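Local coordinates for UPF0255 protein VV1_0328 (Vibrio vulnificus, PDB 3MVE), which acts as a pyruvate decarboxylase and belongs to the FrsA family, at the interface of chains A and B. Numbering follows the deposited sequence. Chains: chain A/B, UPF0255 protein VV1_0328.

The interface of chains A and B. Residues chain A 107, 110-111; chain B 93, 100, 107, 110, 132, 152.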
loop_
_atom_site.group_PDB
_atom_site.type_symbol
_atom_site.label_atom_id
_atom_site.label_comp_id
_atom_site.label_asym_id
_atom_site.label_seq_id
_atom_site.Cartn_x
_atom_site.Cartn_y
_atom_site.Cartn_z
ATOM N N MET A 107 -0.124 13.448 -4.382
ATOM C CA MET A 107 1.285 13.648 -4.059
ATOM C C MET A 107 1.615 15.129 -3.862
ATOM O O MET A 107 2.369 15.472 -2.944
ATOM C CB MET A 107 2.181 13.019 -5.134
ATOM C CG MET A 107 2.227 11.489 -5.052
ATOM S SD MET A 107 3.251 10.683 -6.329
ATOM C CE MET A 107 4.876 11.195 -5.820
ATOM N N GLN A 110 0.443 16.142 -0.557
ATOM C CA GLN A 110 1.300 15.547 0.447
ATOM C C GLN A 110 2.590 16.353 0.570
ATOM O O GLN A 110 3.062 16.597 1.672
ATOM C CB GLN A 110 1.629 14.090 0.118
ATOM C CG GLN A 110 2.388 13.408 1.266
ATOM C CD GLN A 110 2.391 11.907 1.166
ATOM O OE1 GLN A 110 1.382 11.293 0.796
ATOM N NE2 GLN A 110 3.521 11.297 1.507
ATOM N N LYS A 111 3.140 16.784 -0.562
ATOM C CA LYS A 111 4.373 17.572 -0.560
ATOM C C LYS A 111 4.195 18.924 0.128
ATOM O O LYS A 111 5.053 19.346 0.912
ATOM C CB LYS A 111 4.882 17.772 -1.995
ATOM C CG LYS A 111 5.854 18.945 -2.146
ATOM C CD LYS A 111 6.762 18.811 -3.352
ATOM C CE LYS A 111 5.990 18.620 -4.658
ATOM N NZ LYS A 111 5.232 19.838 -5.103
ATOM N N TYR B 93 6.332 14.879 10.208
ATOM C CA TYR B 93 6.456 14.679 8.771
ATOM C C TYR B 93 6.410 16.067 8.155
ATOM O O TYR B 93 5.343 16.596 7.860
ATOM C CB TYR B 93 5.310 13.834 8.204
ATOM C CG TYR B 93 5.460 13.572 6.709
ATOM C CD1 TYR B 93 6.510 12.786 6.218
ATOM C CD2 TYR B 93 4.546 14.094 5.790
ATOM C CE1 TYR B 93 6.635 12.520 4.860
ATOM C CE2 TYR B 93 4.664 13.836 4.425
ATOM C CZ TYR B 93 5.707 13.047 3.972
ATOM O OH TYR B 93 5.807 12.772 2.635
ATOM N N TYR B 100 10.450 12.470 4.427
ATOM C CA TYR B 100 9.976 13.624 3.666
ATOM C C TYR B 100 10.983 14.199 2.669
ATOM O O TYR B 100 10.645 14.435 1.518
ATOM C CB TYR B 100 9.529 14.751 4.603
ATOM C CG TYR B 100 8.984 15.966 3.868
ATOM C CD1 TYR B 100 7.751 15.911 3.213
ATOM C CD2 TYR B 100 9.703 17.169 3.823
ATOM C CE1 TYR B 100 7.244 17.019 2.541
ATOM C CE2 TYR B 100 9.206 18.289 3.145
ATOM C CZ TYR B 100 7.967 18.197 2.507
ATOM O OH TYR B 100 7.449 19.282 1.841
ATOM N N MET B 107 10.080 12.961 -5.882
ATOM C CA MET B 107 9.037 13.674 -6.607
ATOM C C MET B 107 9.641 14.591 -7.654
ATOM O O MET B 107 9.099 14.722 -8.738
ATOM C CB MET B 107 8.151 14.490 -5.658
ATOM C CG MET B 107 7.261 13.638 -4.759
ATOM S SD MET B 107 6.099 14.630 -3.798
ATOM C CE MET B 107 5.045 13.351 -3.040
ATOM N N GLN B 110 10.474 12.483 -10.621
ATOM C CA GLN B 110 9.218 12.025 -11.208
ATOM C C GLN B 110 8.461 13.123 -11.955
ATOM O O GLN B 110 7.889 12.867 -13.016
ATOM C CB GLN B 110 8.345 11.415 -10.101
ATOM C CG GLN B 110 6.992 10.867 -10.526
ATOM C CD GLN B 110 6.437 9.850 -9.529
ATOM O OE1 GLN B 110 6.604 9.996 -8.320
ATOM N NE2 GLN B 110 5.768 8.820 -10.037
ATOM N N TYR B 132 12.418 6.951 -3.327
ATOM C CA TYR B 132 11.293 6.567 -2.479
ATOM C C TYR B 132 11.698 5.391 -1.576
ATOM O O TYR B 132 11.338 5.355 -0.395
ATOM C CB TYR B 132 10.075 6.190 -3.339
ATOM C CG TYR B 132 9.505 7.352 -4.125
ATOM C CD1 TYR B 132 9.410 8.621 -3.551
ATOM C CD2 TYR B 132 9.035 7.186 -5.434
ATOM C CE1 TYR B 132 8.866 9.697 -4.249
ATOM C CE2 TYR B 132 8.481 8.266 -6.142
ATOM C CZ TYR B 132 8.407 9.513 -5.537
ATOM O OH TYR B 132 7.895 10.590 -6.199
ATOM N N LEU B 152 5.106 3.980 -3.228
ATOM C CA LEU B 152 5.627 4.970 -4.160
ATOM C C LEU B 152 6.817 4.414 -4.945
ATOM O O LEU B 152 6.948 4.681 -6.139
ATOM C CB LEU B 152 6.030 6.236 -3.407
ATOM C CG LEU B 152 4.853 6.904 -2.680
ATOM C CD1 LEU B 152 5.297 8.198 -2.009
ATOM C CD2 LEU B 152 3.769 7.198 -3.687
#
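A helix-to-helix contact joins the two copies here: A:Met107, A:Gln110 and A:Lys111 on helix 98-113 of chain A meet B:Met107 on helix 98-112 of chain B, flanked by tyrosines of that chain. The methionines form the apolar centre. B:Met107 is extended beyond CG, and its methyl CE lies 3.6 Å from A:Met107 CB. A:Met107 instead bends at its last torsion (chi3 69°), which turns CE toward chain B, against B:Met107 CG. Each methyl therefore packs against the stem of the other side chain, and the two methyls also touch, A:Met107 CE to B:Met107 CE at 3.5 Å. Alongside, A:Lys111 runs in the opposite direction to B:Met107 and lays its CB 3.8 Å from the sulfur SD of B:Met107. The A:Met107 methyl also approaches a polar pair, crossing B:Gln110 at about a right angle and meeting B:Tyr132 tip to tip, with A:Met107 CE 3.9 Å from B:Tyr132 CZ; its closer approach to the hydroxyl is too short to be relied on. Within chain B, the phenol OH of B:Tyr132 donates to the amide oxygen OE1 of B:Gln110 over 2.6 Å, tilted slightly from the carbonyl plane; this bond ties together the two groups that the methyl approaches, while B:Leu152 CB lies over one face of the tyrosine ring, toward its rim.

Two hydrogen bonds flank the methionines on one side. The amide nitrogen NE2 of A:Gln110 donates to B:Tyr93 OH at 2.9 Å, nearly straight (171° at H) and close to the amide plane, although amide and ring planes stand 71° apart. B:Tyr100 OH donates to the backbone oxygen O of A:Lys111 at 2.6 Å, in the carbonyl plane. B:Tyr100 CD1 sits 3.6 Å above the B:Tyr93 ring, near its rim, and B:Tyr93 CZ lies at the edge of the B:Tyr100 ring, an edge-to-face arrangement that may help to fix both rings. Equivalent residues play different parts in the two chains, consistent with an interface that departs from exact two-fold symmetry. The patch helps hold the deposited dimer together through two helices and a neighbouring loop tyrosine; the structure alone does not show that this pairing persists in solution.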